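Local coordinates for N-acetylglucosaminidase (Paenibacillus barengoltzii, PDB 6INX), which probably hydrolyses N-acetylglucosamine-containing glycans, as a glycoside hydrolase of family 18 with endo-type N-acetylglucosaminidase activity, at residues A[113-118]-A[161-166]. Residues are numbered along the deposited sequence; the frame is centred on the assembly and turned at random.
Sequences PCYAEA and DQYYID
Tyr115 reaches from the loop after strand 105-109 to the short helix 162-166, joining the segments that follow two neighbouring parallel strands of the family 18 TIM barrel, 105-109 and 153-159: a loop in one case, a short helix in the other. The one direct hydrogen bond across the contact runs from Tyr115 OH to the backbone oxygen of Tyr163, 2.6 Å away. The phenol oxygen sits tilted 27° from the carbonyl plane. Tyrosine suits this place because its ring spans the gap between the backbones and still carries a donor at its far end.

The two rings also pack against each other. With CG between its backbone N and carbonyl carbon (chi1 66°), Tyr163 turns an edge, led by CD2, over one face of the Tyr115 ring. The pair is T-shaped, with planes at 83° and centroids 5.5 Å apart. Cys114 CB lies against the opposite face, and Tyr163 CB packs on Tyr115 CZ at 3.7 Å. A second apolar contact is slighter: Pro113 CD touches Tyr164 CE2 at 3.9 Å, and both residues also rest on Phe130 of helix 126-148. Proline offers a compact apolar ring here, and its missing N-H leaves no donor to satisfy.

On the helix, Gln162 NE2 donates to Asp166 OD1, one turn on, while Asp166 OD2 forms a salt bridge with Arg210 of the second subunit; the contact thus lies at the subunit interface, where Tyr163 also packs on Leu208 of the second subunit. One water donates to Pro113 O at 2.8 Å and, weakly, to Tyr164 O at 3.4 Å.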
ATOM      1  N   PRO A 113      -7.144   6.269  14.534  1.00  9.89           N
ATOM      2  CA  PRO A 113      -8.560   5.887  14.647  1.00  9.11           C
ATOM      3  C   PRO A 113      -8.908   4.779  13.661  1.00  9.95           C
ATOM      4  O   PRO A 113      -8.609   4.884  12.469  1.00  9.78           O
ATOM      5  CB  PRO A 113      -9.302   7.184  14.301  1.00  9.79           C
ATOM      6  CG  PRO A 113      -8.345   8.283  14.664  1.00  9.68           C
ATOM      7  CD  PRO A 113      -6.970   7.724  14.343  1.00 10.33           C
ATOM      8  N   CYS A 114      -9.497   3.689  14.179  1.00  9.26           N
ATOM      9  CA  CYS A 114      -9.934   2.486  13.464  1.00 10.44           C
ATOM     10  C   CYS A 114      -8.839   1.439  13.289  1.00 11.18           C
ATOM     11  O   CYS A 114      -9.130   0.340  12.801  1.00 10.75           O
ATOM     12  CB  CYS A 114     -10.596   2.766  12.099  1.00 11.79           C
ATOM     13  SG  CYS A 114     -12.045   3.855  12.139  1.00 11.16           S
ATOM     14  N   TYR A 115      -7.598   1.742  13.662  1.00 11.47           N
ATOM     15  CA  TYR A 115      -6.452   0.885  13.370  1.00 11.37           C
ATOM     16  C   TYR A 115      -5.791   0.413  14.657  1.00  8.23           C
ATOM     17  O   TYR A 115      -5.410   1.226  15.503  1.00 10.85           O
ATOM     18  CB  TYR A 115      -5.459   1.603  12.444  1.00  9.29           C
ATOM     19  CG  TYR A 115      -6.130   1.916  11.134  1.00  8.90           C
ATOM     20  CD1 TYR A 115      -6.315   0.920  10.186  1.00 10.02           C
ATOM     21  CD2 TYR A 115      -6.649   3.176  10.872  1.00 10.03           C
ATOM     22  CE1 TYR A 115      -6.963   1.169   9.003  1.00 11.09           C
ATOM     23  CE2 TYR A 115      -7.305   3.440   9.682  1.00 11.52           C
ATOM     24  CZ  TYR A 115      -7.461   2.428   8.752  1.00  9.55           C
ATOM     25  OH  TYR A 115      -8.128   2.686   7.571  1.00 10.98           O
ATOM     26  N   ALA A 116      -5.655  -0.902  14.804  1.00 10.19           N
ATOM     27  CA  ALA A 116      -5.080  -1.496  15.999  1.00 12.34           C
ATOM     28  C   ALA A 116      -3.671  -2.025  15.772  1.00  9.74           C
ATOM     29  O   ALA A 116      -3.112  -2.682  16.666  1.00 11.95           O
ATOM     30  CB  ALA A 116      -5.988  -2.611  16.520  1.00 12.92           C
ATOM     31  N   GLU A 117      -3.076  -1.731  14.610  1.00 10.19           N
ATOM     32  CA  GLU A 117      -1.810  -2.334  14.217  1.00 10.93           C
ATOM     33  C   GLU A 117      -0.671  -2.010  15.176  1.00 11.86           C
ATOM     34  O   GLU A 117       0.313  -2.763  15.226  1.00 14.29           O
ATOM     35  CB  GLU A 117      -1.435  -1.877  12.802  1.00 11.16           C
ATOM     36  CG  GLU A 117      -2.096  -2.657  11.686  1.00 10.93           C
ATOM     37  CD  GLU A 117      -3.499  -2.203  11.322  1.00 10.84           C
ATOM     38  OE1 GLU A 117      -4.073  -1.338  12.015  1.00 10.66           O
ATOM     39  OE2 GLU A 117      -4.037  -2.773  10.342  1.00 10.19           O
ATOM     40  N   ALA A 118      -0.766  -0.913  15.931  1.00 10.89           N
ATOM     41  CA  ALA A 118       0.288  -0.570  16.876  1.00 13.49           C
ATOM     42  C   ALA A 118       0.160  -1.321  18.190  1.00 13.92           C
ATOM     43  O   ALA A 118       0.965  -1.083  19.100  1.00 15.63           O
ATOM     44  CB  ALA A 118       0.314   0.941  17.133  1.00 14.06           C
ATOM     45  N   ASP A 161      -1.407   8.144   4.546  1.00 12.33           N
ATOM     46  CA  ASP A 161      -1.892   7.394   3.396  1.00 11.37           C
ATOM     47  C   ASP A 161      -3.410   7.220   3.465  1.00 12.23           C
ATOM     48  O   ASP A 161      -4.085   7.674   4.403  1.00 10.58           O
ATOM     49  CB  ASP A 161      -1.162   6.049   3.311  1.00 12.43           C
ATOM     50  CG  ASP A 161      -0.970   5.553   1.878  1.00 15.15           C
ATOM     51  OD1 ASP A 161      -1.697   5.999   0.967  1.00 14.62           O
ATOM     52  OD2 ASP A 161      -0.091   4.687   1.684  1.00 19.96           O
ATOM     53  N   GLN A 162      -3.928   6.510   2.460  1.00 11.72           N
ATOM     54  CA  GLN A 162      -5.368   6.347   2.281  1.00 11.34           C
ATOM     55  C   GLN A 162      -6.044   5.780   3.525  1.00 10.75           C
ATOM     56  O   GLN A 162      -7.173   6.159   3.845  1.00 12.71           O
ATOM     57  CB  GLN A 162      -5.637   5.437   1.080  1.00 11.79           C
ATOM     58  CG  GLN A 162      -7.113   5.298   0.722  1.00 14.39           C
ATOM     59  CD  GLN A 162      -7.708   6.563   0.138  1.00 18.09           C
ATOM     60  OE1 GLN A 162      -7.170   7.133  -0.814  1.00 22.48           O
ATOM     61  NE2 GLN A 162      -8.823   7.004   0.696  1.00 18.94           N
ATOM     62  N   TYR A 163      -5.389   4.843   4.214  1.00 10.08           N
ATOM     63  CA  TYR A 163      -6.012   4.252   5.397  1.00 10.04           C
ATOM     64  C   TYR A 163      -6.496   5.323   6.363  1.00  9.04           C
ATOM     65  O   TYR A 163      -7.543   5.163   7.007  1.00  9.40           O
ATOM     66  CB  TYR A 163      -5.043   3.290   6.105  1.00 11.37           C
ATOM     67  CG  TYR A 163      -3.824   3.965   6.706  1.00  9.21           C
ATOM     68  CD1 TYR A 163      -2.636   4.066   5.992  1.00 12.80           C
ATOM     69  CD2 TYR A 163      -3.861   4.519   7.984  1.00 10.56           C
ATOM     70  CE1 TYR A 163      -1.524   4.696   6.537  1.00 11.49           C
ATOM     71  CE2 TYR A 163      -2.746   5.162   8.527  1.00 10.97           C
ATOM     72  CZ  TYR A 163      -1.589   5.242   7.790  1.00  9.33           C
ATOM     73  OH  TYR A 163      -0.482   5.871   8.313  1.00 13.14           O
ATOM     74  N   TYR A 164      -5.735   6.412   6.509  1.00 10.69           N
ATOM     75  CA  TYR A 164      -6.079   7.387   7.540  1.00  8.90           C
ATOM     76  C   TYR A 164      -7.333   8.158   7.155  1.00 11.91           C
ATOM     77  O   TYR A 164      -8.207   8.404   8.002  1.00 11.36           O
ATOM     78  CB  TYR A 164      -4.911   8.340   7.802  1.00  9.25           C
ATOM     79  CG  TYR A 164      -5.146   9.178   9.043  1.00  8.95           C
ATOM     80  CD1 TYR A 164      -5.804  10.405   8.953  1.00  8.91           C
ATOM     81  CD2 TYR A 164      -4.748   8.723  10.299  1.00  9.85           C
ATOM     82  CE1 TYR A 164      -6.039  11.177  10.081  1.00 10.16           C
ATOM     83  CE2 TYR A 164      -4.976   9.484  11.443  1.00  9.29           C
ATOM     84  CZ  TYR A 164      -5.625  10.706  11.323  1.00  8.72           C
ATOM     85  OH  TYR A 164      -5.864  11.470  12.445  1.00 10.78           O
ATOM     86  N   ILE A 165      -7.440   8.527   5.876  1.00 11.42           N
ATOM     87  CA  ILE A 165      -8.653   9.145   5.354  1.00 10.88           C
ATOM     88  C   ILE A 165      -9.845   8.224   5.567  1.00 13.58           C
ATOM     89  O   ILE A 165     -10.928   8.664   5.968  1.00 12.74           O
ATOM     90  CB  ILE A 165      -8.453   9.470   3.861  1.00 12.93           C
ATOM     91  CG1 ILE A 165      -7.249  10.398   3.662  1.00 16.30           C
ATOM     92  CG2 ILE A 165      -9.728  10.059   3.259  1.00 13.93           C
ATOM     93  CD1 ILE A 165      -7.431  11.770   4.278  1.00 16.77           C
ATOM     94  N   ASP A 166      -9.661   6.923   5.308  1.00 10.39           N
ATOM     95  CA  ASP A 166     -10.757   5.971   5.418  1.00 11.80           C
ATOM     96  C   ASP A 166     -11.197   5.764   6.858  1.00 12.31           C
ATOM     97  O   ASP A 166     -12.337   5.351   7.086  1.00 13.89           O
ATOM     98  CB  ASP A 166     -10.353   4.622   4.814  1.00 12.13           C
ATOM     99  CG  ASP A 166     -10.139   4.690   3.307  1.00 15.21           C
ATOM    100  OD1 ASP A 166     -10.537   5.701   2.690  1.00 15.25           O
ATOM    101  OD2 ASP A 166      -9.592   3.722   2.741  1.00 13.59           O
TER
HETATM  102  O   HOH W   1      -7.227   6.679  10.796  1.00 12.86           O